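Local coordinates for protein secretory pathway GDP dissociation inhibitor (Saccharomyces cerevisiae, PDB 2BCG) that binds prenylated Rab GTPases in their GDP-bound form, slows release of the nucleotide and extracts them from membranes, a task essential to yeast secretion, at residues Ile21-Leu26 against Leu291-Pro296; Glu398-Arg403 against Ser414-Ala419. One frame throughout, in Å; residues are numbered along the deposited sequence.

Contact 1. Residues Ile21-Leu26 against Leu291-Pro296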
ATOM      1  N   ILE A  21      -7.360  -0.927  -1.663  1.00  9.45           N
ATOM      2  CA  ILE A  21      -6.347  -1.594  -2.483  1.00  9.42           C
ATOM      3  C   ILE A  21      -6.930  -2.489  -3.628  1.00  9.69           C
ATOM      4  O   ILE A  21      -6.382  -2.516  -4.722  1.00 10.59           O
ATOM      5  CB  ILE A  21      -5.371  -2.394  -1.578  1.00  9.44           C
ATOM      6  CG1 ILE A  21      -4.211  -3.002  -2.375  1.00  9.49           C
ATOM      7  CG2 ILE A  21      -6.094  -3.449  -0.738  1.00  9.22           C
ATOM      8  CD1 ILE A  21      -3.445  -2.036  -3.202  1.00 14.83           C
ATOM      9  N   THR A  22      -7.991  -3.243  -3.377  1.00  9.97           N
ATOM     10  CA  THR A  22      -8.544  -4.075  -4.456  1.00  9.60           C
ATOM     11  C   THR A  22      -8.892  -3.209  -5.663  1.00 10.35           C
ATOM     12  O   THR A  22      -8.510  -3.540  -6.798  1.00 11.10           O
ATOM     13  CB  THR A  22      -9.769  -4.822  -3.964  1.00 10.94           C
ATOM     14  OG1 THR A  22      -9.405  -5.627  -2.852  1.00 11.75           O
ATOM     15  CG2 THR A  22     -10.395  -5.670  -5.080  1.00 12.55           C
ATOM     16  N   GLU A  23      -9.551  -2.079  -5.407  1.00  9.85           N
ATOM     17  CA  GLU A  23      -9.990  -1.177  -6.489  1.00 10.13           C
ATOM     18  C   GLU A  23      -8.800  -0.503  -7.151  1.00 10.38           C
ATOM     19  O   GLU A  23      -8.772  -0.316  -8.373  1.00 11.30           O
ATOM     20  CB  GLU A  23     -10.936  -0.095  -5.976  1.00 10.62           C
ATOM     21  CG  GLU A  23     -12.366  -0.553  -5.798  1.00 10.52           C
ATOM     22  CD  GLU A  23     -12.571  -1.526  -4.650  1.00 13.51           C
ATOM     23  OE1 GLU A  23     -13.505  -2.367  -4.748  1.00 14.74           O
ATOM     24  OE2 GLU A  23     -11.879  -1.396  -3.612  1.00 13.24           O
ATOM     25  N   CYS A  24      -7.832  -0.063  -6.340  1.00 10.26           N
ATOM     26  CA  CYS A  24      -6.670   0.607  -6.915  1.00 10.42           C
ATOM     27  C   CYS A  24      -5.864  -0.383  -7.797  1.00 10.21           C
ATOM     28  O   CYS A  24      -5.406   0.010  -8.854  1.00 11.10           O
ATOM     29  CB  CYS A  24      -5.783   1.229  -5.841  1.00 11.13           C
ATOM     30  SG  CYS A  24      -6.577   2.603  -4.992  1.00 12.28           S
ATOM     31  N   ILE A  25      -5.747  -1.655  -7.404  1.00 10.44           N
ATOM     32  CA  ILE A  25      -5.041  -2.613  -8.275  1.00 10.91           C
ATOM     33  C   ILE A  25      -5.766  -2.773  -9.593  1.00 11.20           C
ATOM     34  O   ILE A  25      -5.147  -2.755 -10.670  1.00 11.62           O
ATOM     35  CB  ILE A  25      -4.833  -3.989  -7.602  1.00 10.65           C
ATOM     36  CG1 ILE A  25      -3.875  -3.797  -6.416  1.00 10.49           C
ATOM     37  CG2 ILE A  25      -4.184  -4.985  -8.603  1.00 12.48           C
ATOM     38  CD1 ILE A  25      -3.679  -5.075  -5.549  1.00 12.29           C
ATOM     39  N   LEU A  26      -7.084  -2.947  -9.496  1.00 11.19           N
ATOM     40  CA  LEU A  26      -7.889  -3.118 -10.719  1.00 11.71           C
ATOM     41  C   LEU A  26      -7.778  -1.881 -11.600  1.00 11.87           C
ATOM     42  O   LEU A  26      -7.594  -2.008 -12.823  1.00 11.60           O
ATOM     43  CB  LEU A  26      -9.327  -3.455 -10.360  1.00 12.30           C
ATOM     44  CG  LEU A  26      -9.446  -4.867  -9.797  1.00 11.96           C
ATOM     45  CD1 LEU A  26     -10.713  -4.965  -8.974  1.00 12.59           C
ATOM     46  CD2 LEU A  26      -9.411  -5.852 -10.975  1.00 13.40           C
ATOM     47  N   LEU A 291     -19.317   0.006 -17.366  1.00 16.92           N
ATOM     48  CA  LEU A 291     -19.273  -0.783 -16.144  1.00 16.33           C
ATOM     49  C   LEU A 291     -18.675   0.018 -14.990  1.00 15.06           C
ATOM     50  O   LEU A 291     -17.967   1.006 -15.203  1.00 15.40           O
ATOM     51  CB  LEU A 291     -18.484  -2.094 -16.358  1.00 17.49           C
ATOM     52  CG  LEU A 291     -17.013  -1.993 -16.737  1.00 18.50           C
ATOM     53  CD1 LEU A 291     -16.237  -2.321 -15.479  1.00 19.62           C
ATOM     54  CD2 LEU A 291     -16.588  -2.947 -17.851  1.00 21.91           C
ATOM     55  N   VAL A 292     -18.978  -0.444 -13.781  1.00 14.74           N
ATOM     56  CA  VAL A 292     -18.393   0.120 -12.561  1.00 13.72           C
ATOM     57  C   VAL A 292     -17.755  -1.020 -11.745  1.00 13.70           C
ATOM     58  O   VAL A 292     -18.253  -2.161 -11.721  1.00 14.23           O
ATOM     59  CB  VAL A 292     -19.463   0.903 -11.725  1.00 14.31           C
ATOM     60  CG1 VAL A 292     -20.533  -0.016 -11.153  1.00 16.50           C
ATOM     61  CG2 VAL A 292     -18.783   1.740 -10.609  1.00 13.25           C
ATOM     62  N   ILE A 293     -16.651  -0.690 -11.078  1.00 12.11           N
ATOM     63  CA  ILE A 293     -15.993  -1.560 -10.079  1.00 12.75           C
ATOM     64  C   ILE A 293     -16.049  -0.765  -8.769  1.00 12.17           C
ATOM     65  O   ILE A 293     -15.720   0.413  -8.756  1.00 12.26           O
ATOM     66  CB  ILE A 293     -14.534  -1.856 -10.486  1.00 13.17           C
ATOM     67  CG1 ILE A 293     -14.490  -2.591 -11.844  1.00 13.91           C
ATOM     68  CG2 ILE A 293     -13.806  -2.608  -9.354  1.00 13.73           C
ATOM     69  CD1 ILE A 293     -13.134  -2.772 -12.384  1.00 15.19           C
ATOM     70  N   ALA A 294     -16.526  -1.371  -7.688  1.00 12.25           N
ATOM     71  CA  ALA A 294     -16.699  -0.596  -6.455  1.00 12.81           C
ATOM     72  C   ALA A 294     -16.612  -1.451  -5.213  1.00 12.68           C
ATOM     73  O   ALA A 294     -16.784  -2.673  -5.274  1.00 13.62           O
ATOM     74  CB  ALA A 294     -18.020   0.114  -6.479  1.00 12.50           C
ATOM     75  N   ASP A 295     -16.335  -0.808  -4.081  1.00 13.00           N
ATOM     76  CA  ASP A 295     -16.440  -1.524  -2.817  1.00 13.21           C
ATOM     77  C   ASP A 295     -17.872  -1.533  -2.256  1.00 13.65           C
ATOM     78  O   ASP A 295     -18.735  -0.779  -2.729  1.00 14.22           O
ATOM     79  CB  ASP A 295     -15.372  -1.030  -1.809  1.00 14.06           C
ATOM     80  CG  ASP A 295     -15.714   0.300  -1.153  1.00 14.79           C
ATOM     81  OD1 ASP A 295     -16.832   0.510  -0.637  1.00 16.43           O
ATOM     82  OD2 ASP A 295     -14.799   1.153  -1.090  1.00 19.14           O
ATOM     83  N   PRO A 296     -18.146  -2.439  -1.305  1.00 13.84           N
ATOM     84  CA  PRO A 296     -19.507  -2.549  -0.764  1.00 14.79           C
ATOM     85  C   PRO A 296     -20.147  -1.261  -0.252  1.00 15.90           C
ATOM     86  O   PRO A 296     -21.398  -1.150  -0.259  1.00 16.95           O
ATOM     87  CB  PRO A 296     -19.358  -3.606   0.356  1.00 14.85           C
ATOM     88  CG  PRO A 296     -18.177  -4.493  -0.142  1.00 13.85           C
ATOM     89  CD  PRO A 296     -17.238  -3.480  -0.775  1.00 13.48           C
TER
HETATM   90  O   HOH W   1     -12.389   0.908  -2.219  1.00 14.87           O
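Glu-23 lays its carboxylate against the end of strand 292-294, OE1 resting 3.3 Å from the carbonyl carbon Ala-294 C, with OE2 facing a water shared with Asp-295. No direct hydrogen bond joins the helix to the strand. OE1 lies close to Asp-295 N, but the angle is too poor for a bond, and it is held instead by Ser-414 OG. CG of Glu-23 stands beside the backbone N, and a bend at chi2 (70°) carries CD on toward the strand. There the Glu-23 and Asp-295 side chains cross at about a right angle, their carboxylate planes 84° apart, with Asp-295 CB 3.7 Å from Glu-23 OE1. A single water settles the meeting of two acids: it donates to Glu-23 OE2 at 2.7 Å and to Asp-295 OD2 at 2.7 Å, while OD1 of Asp-295 is taken by Thr-297 OG1. OE2 of Glu-23 and OD2 of Asp-295 remain 4.6 Å apart, and this closeness of like charges may raise the proton affinity of one of them. An alanine in place of Glu-23 would probably leave Ser-414 OG without this partner and take from the bridging water its acceptor on the helix side. One turn along the helix, Leu-26 supplies the apolar half, its CD1 meeting the CG2 branch of Ile-293 at 3.9 Å as the two side chains cross obliquely. Over 21-26 and 292-294 the axes come within 8.8 Å and run roughly antiparallel (147°). Strand 292-294 lies between strands 14-17 and 411-413 in a five-stranded parallel sheet of Rossmann type, consistent with the family's clan, and helix 21-32, which follows strand 14-17, packs also against helices 424-438 and 243-254.

Contact 2. Residues Glu398-Arg403 against Ser414-Ala419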
ATOM      1  N   GLU A 398     -18.292  -5.568  10.120  1.00 18.10           N
ATOM      2  CA  GLU A 398     -19.041  -6.676   9.542  1.00 18.74           C
ATOM      3  C   GLU A 398     -18.484  -6.919   8.149  1.00 17.28           C
ATOM      4  O   GLU A 398     -18.218  -5.966   7.433  1.00 17.45           O
ATOM      5  CB  GLU A 398     -20.543  -6.347   9.476  1.00 19.81           C
ATOM      6  CG  GLU A 398     -21.360  -7.573   9.121  1.00 24.89           C
ATOM      7  CD  GLU A 398     -22.851  -7.429   9.383  1.00 30.00           C
ATOM      8  OE1 GLU A 398     -23.573  -8.433   9.214  1.00 34.31           O
ATOM      9  OE2 GLU A 398     -23.305  -6.325   9.736  1.00 34.04           O
ATOM     10  N   LEU A 399     -18.256  -8.180   7.792  1.00 16.88           N
ATOM     11  CA  LEU A 399     -17.730  -8.535   6.471  1.00 16.30           C
ATOM     12  C   LEU A 399     -18.845  -8.695   5.437  1.00 16.98           C
ATOM     13  O   LEU A 399     -19.824  -9.417   5.675  1.00 18.19           O
ATOM     14  CB  LEU A 399     -16.912  -9.817   6.533  1.00 16.56           C
ATOM     15  CG  LEU A 399     -15.769  -9.801   7.539  1.00 16.48           C
ATOM     16  CD1 LEU A 399     -15.063 -11.139   7.368  1.00 18.04           C
ATOM     17  CD2 LEU A 399     -14.838  -8.601   7.276  1.00 16.19           C
ATOM     18  N   PHE A 400     -18.658  -8.039   4.296  1.00 16.34           N
ATOM     19  CA  PHE A 400     -19.621  -8.089   3.171  1.00 16.45           C
ATOM     20  C   PHE A 400     -19.047  -8.735   1.918  1.00 17.41           C
ATOM     21  O   PHE A 400     -17.822  -8.750   1.691  1.00 16.25           O
ATOM     22  CB  PHE A 400     -20.158  -6.678   2.872  1.00 17.34           C
ATOM     23  CG  PHE A 400     -20.868  -6.071   4.028  1.00 19.62           C
ATOM     24  CD1 PHE A 400     -20.224  -5.133   4.847  1.00 19.88           C
ATOM     25  CD2 PHE A 400     -22.176  -6.471   4.345  1.00 21.92           C
ATOM     26  CE1 PHE A 400     -20.877  -4.580   5.947  1.00 21.49           C
ATOM     27  CE2 PHE A 400     -22.830  -5.927   5.453  1.00 22.54           C
ATOM     28  CZ  PHE A 400     -22.171  -4.990   6.272  1.00 21.64           C
ATOM     29  N   GLU A 401     -19.936  -9.317   1.109  1.00 17.27           N
ATOM     30  CA  GLU A 401     -19.535  -9.844  -0.190  1.00 18.87           C
ATOM     31  C   GLU A 401     -20.647  -9.511  -1.174  1.00 18.23           C
ATOM     32  O   GLU A 401     -21.763  -9.232  -0.750  1.00 17.84           O
ATOM     33  CB  GLU A 401     -19.302 -11.366  -0.140  1.00 18.96           C
ATOM     34  CG  GLU A 401     -20.538 -12.152   0.318  1.00 22.17           C
ATOM     35  CD  GLU A 401     -20.308 -13.641   0.369  1.00 22.63           C
ATOM     36  OE1 GLU A 401     -21.083 -14.329   1.064  1.00 29.82           O
ATOM     37  OE2 GLU A 401     -19.379 -14.147  -0.289  1.00 28.37           O
ATOM     38  N   PRO A 402     -20.324  -9.462  -2.464  1.00 17.46           N
ATOM     39  CA  PRO A 402     -21.396  -9.179  -3.432  1.00 17.39           C
ATOM     40  C   PRO A 402     -22.408 -10.321  -3.489  1.00 17.94           C
ATOM     41  O   PRO A 402     -22.040 -11.491  -3.374  1.00 17.01           O
ATOM     42  CB  PRO A 402     -20.671  -9.084  -4.765  1.00 17.67           C
ATOM     43  CG  PRO A 402     -19.301  -9.592  -4.570  1.00 19.83           C
ATOM     44  CD  PRO A 402     -19.009  -9.654  -3.105  1.00 18.56           C
ATOM     45  N   ARG A 403     -23.661  -9.940  -3.685  1.00 17.99           N
ATOM     46  CA  ARG A 403     -24.732 -10.916  -3.867  1.00 19.75           C
ATOM     47  C   ARG A 403     -24.557 -11.644  -5.205  1.00 20.46           C
ATOM     48  O   ARG A 403     -24.836 -12.846  -5.298  1.00 20.54           O
ATOM     49  CB  ARG A 403     -26.073 -10.191  -3.784  1.00 20.11           C
ATOM     50  CG  ARG A 403     -26.442  -9.717  -2.384  1.00 20.14           C
ATOM     51  CD  ARG A 403     -27.793  -9.003  -2.341  1.00 22.40           C
ATOM     52  NE  ARG A 403     -28.035  -8.382  -1.034  1.00 27.81           N
ATOM     53  CZ  ARG A 403     -28.487  -9.029   0.048  1.00 29.35           C
ATOM     54  NH1 ARG A 403     -28.769 -10.334  -0.007  1.00 31.04           N
ATOM     55  NH2 ARG A 403     -28.647  -8.373   1.197  1.00 31.94           N
ATOM     56  N   SER A 414     -16.152  -5.613  -4.919  1.00 12.45           N
ATOM     57  CA  SER A 414     -15.145  -6.340  -4.153  1.00 12.90           C
ATOM     58  C   SER A 414     -15.706  -6.860  -2.827  1.00 12.56           C
ATOM     59  O   SER A 414     -16.754  -6.385  -2.341  1.00 13.65           O
ATOM     60  CB  SER A 414     -13.935  -5.409  -3.885  1.00 13.12           C
ATOM     61  OG  SER A 414     -14.381  -4.237  -3.195  1.00 12.80           O
ATOM     62  N   ARG A 415     -14.964  -7.781  -2.214  1.00 13.28           N
ATOM     63  CA  ARG A 415     -15.270  -8.271  -0.881  1.00 13.20           C
ATOM     64  C   ARG A 415     -14.638  -7.378   0.215  1.00 12.68           C
ATOM     65  O   ARG A 415     -13.542  -6.829   0.040  1.00 13.41           O
ATOM     66  CB  ARG A 415     -14.737  -9.699  -0.731  1.00 14.14           C
ATOM     67  CG  ARG A 415     -15.304 -10.746  -1.748  1.00 15.02           C
ATOM     68  CD  ARG A 415     -14.549 -12.062  -1.606  1.00 16.23           C
ATOM     69  NE  ARG A 415     -14.916 -12.644  -0.316  1.00 19.38           N
ATOM     70  CZ  ARG A 415     -15.986 -13.402  -0.100  1.00 21.56           C
ATOM     71  NH1 ARG A 415     -16.796 -13.742  -1.113  1.00 22.49           N
ATOM     72  NH2 ARG A 415     -16.237 -13.843   1.132  1.00 23.10           N
ATOM     73  N   SER A 416     -15.323  -7.232   1.344  1.00 12.85           N
ATOM     74  CA  SER A 416     -14.686  -6.542   2.489  1.00 12.89           C
ATOM     75  C   SER A 416     -13.383  -7.239   2.855  1.00 12.76           C
ATOM     76  O   SER A 416     -13.241  -8.457   2.658  1.00 13.49           O
ATOM     77  CB  SER A 416     -15.580  -6.537   3.726  1.00 12.90           C
ATOM     78  OG  SER A 416     -16.836  -5.980   3.469  1.00 13.06           O
ATOM     79  N   TYR A 417     -12.412  -6.491   3.385  1.00 11.86           N
ATOM     80  CA  TYR A 417     -11.128  -7.139   3.757  1.00 12.04           C
ATOM     81  C   TYR A 417     -11.336  -8.044   4.960  1.00 12.67           C
ATOM     82  O   TYR A 417     -11.948  -7.633   5.949  1.00 13.13           O
ATOM     83  CB  TYR A 417     -10.064  -6.069   4.035  1.00 12.05           C
ATOM     84  CG  TYR A 417      -9.866  -5.212   2.800  1.00 10.91           C
ATOM     85  CD1 TYR A 417      -9.218  -5.744   1.676  1.00 12.46           C
ATOM     86  CD2 TYR A 417     -10.383  -3.918   2.717  1.00 11.65           C
ATOM     87  CE1 TYR A 417      -9.094  -5.036   0.500  1.00 13.07           C
ATOM     88  CE2 TYR A 417     -10.233  -3.158   1.537  1.00 12.02           C
ATOM     89  CZ  TYR A 417      -9.580  -3.731   0.431  1.00 11.71           C
ATOM     90  OH  TYR A 417      -9.456  -3.032  -0.758  1.00 13.39           O
ATOM     91  N   ASP A 418     -10.857  -9.276   4.821  1.00 12.30           N
ATOM     92  CA  ASP A 418     -11.258 -10.341   5.735  1.00 12.93           C
ATOM     93  C   ASP A 418     -10.294 -10.472   6.923  1.00 12.59           C
ATOM     94  O   ASP A 418      -9.403  -9.633   7.109  1.00 12.00           O
ATOM     95  CB  ASP A 418     -11.450 -11.664   4.957  1.00 14.40           C
ATOM     96  CG  ASP A 418     -10.154 -12.240   4.391  1.00 14.21           C
ATOM     97  OD1 ASP A 418     -10.222 -13.087   3.445  1.00 17.68           O
ATOM     98  OD2 ASP A 418      -9.066 -11.906   4.893  1.00 13.63           O
ATOM     99  N   ALA A 419     -10.504 -11.499   7.750  1.00 14.06           N
ATOM    100  CA  ALA A 419      -9.728 -11.678   8.982  1.00 14.08           C
ATOM    101  C   ALA A 419      -8.383 -12.356   8.766  1.00 14.56           C
ATOM    102  O   ALA A 419      -7.604 -12.497   9.714  1.00 14.39           O
ATOM    103  CB  ALA A 419     -10.542 -12.497   9.960  1.00 16.31           C
TER
HETATM  104  O   HOH W   2     -15.528 -10.077   2.996  1.00 17.13           O
HETATM  105  O   HOH W   3     -17.890 -15.845   1.953  1.00 34.00           O
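Glu-401 and Arg-415 run side by side and point the same way, yet their flat ends are turned 84° apart. NH1 of Arg-415 donates to Glu-401 OE2 at 2.7 Å in a salt bridge, reaching that oxygen from its anti side on a bent N-H (139°). A bend at chi3 (69°) folds the arginine chain over, and Glu-401 CB lies over one face of the guanidinium, toward its rim. Water 3, in the guanidinium plane at its edge, accepts from Arg-415 NH2 and donates to Glu-401 OE2, a second, water-mediated link beside the direct bond. Between these residues and Leu-399, Ser-416 pairs with both the N-H and the C=O of Phe-400: Ser-416 N donates to Phe-400 O at 2.9 Å, and Phe-400 N donates to Ser-416 OG at 2.9 Å. A side-chain hydroxyl thus does the work of a backbone carbonyl, and the loop after strand 411-413 runs roughly antiparallel along strand 391-402, an outermost strand of the mixed sheet. Water 2 donates to both Phe-400 O and Ser-416 O. Further along, Leu-399 pushes CD2 against Tyr-417 O at 3.3 Å, an oxygen that also accepts from Arg-312, while its CD1 approaches CA of Asp-418. At the other end Pro-402 crosses Arg-415 at about a right angle, its CD 4.1 Å from Arg-415 CG.

In the fold
The centres of the two contacts lie about 13 Å apart, and along the chain contact 1 closes before contact 2 opens. Contact 1 belongs to the parallel sheet and its first helix, whereas 398-403 covers the end of strand 391-402 in the mixed sheet. Segment 414-419 joins them: it leaves strand 411-413, the neighbour of 292-294, and leads to helix 424-438. Besides the link from Ser-414 to Glu-23, Tyr-417 OH makes a probable hydrogen bond with Thr-22 N at 3.0 Å. The loop 414-419 thus touches helix 21-32 as well as strand 391-402, linking the two sheets well away from the geranylgeranyl ligands.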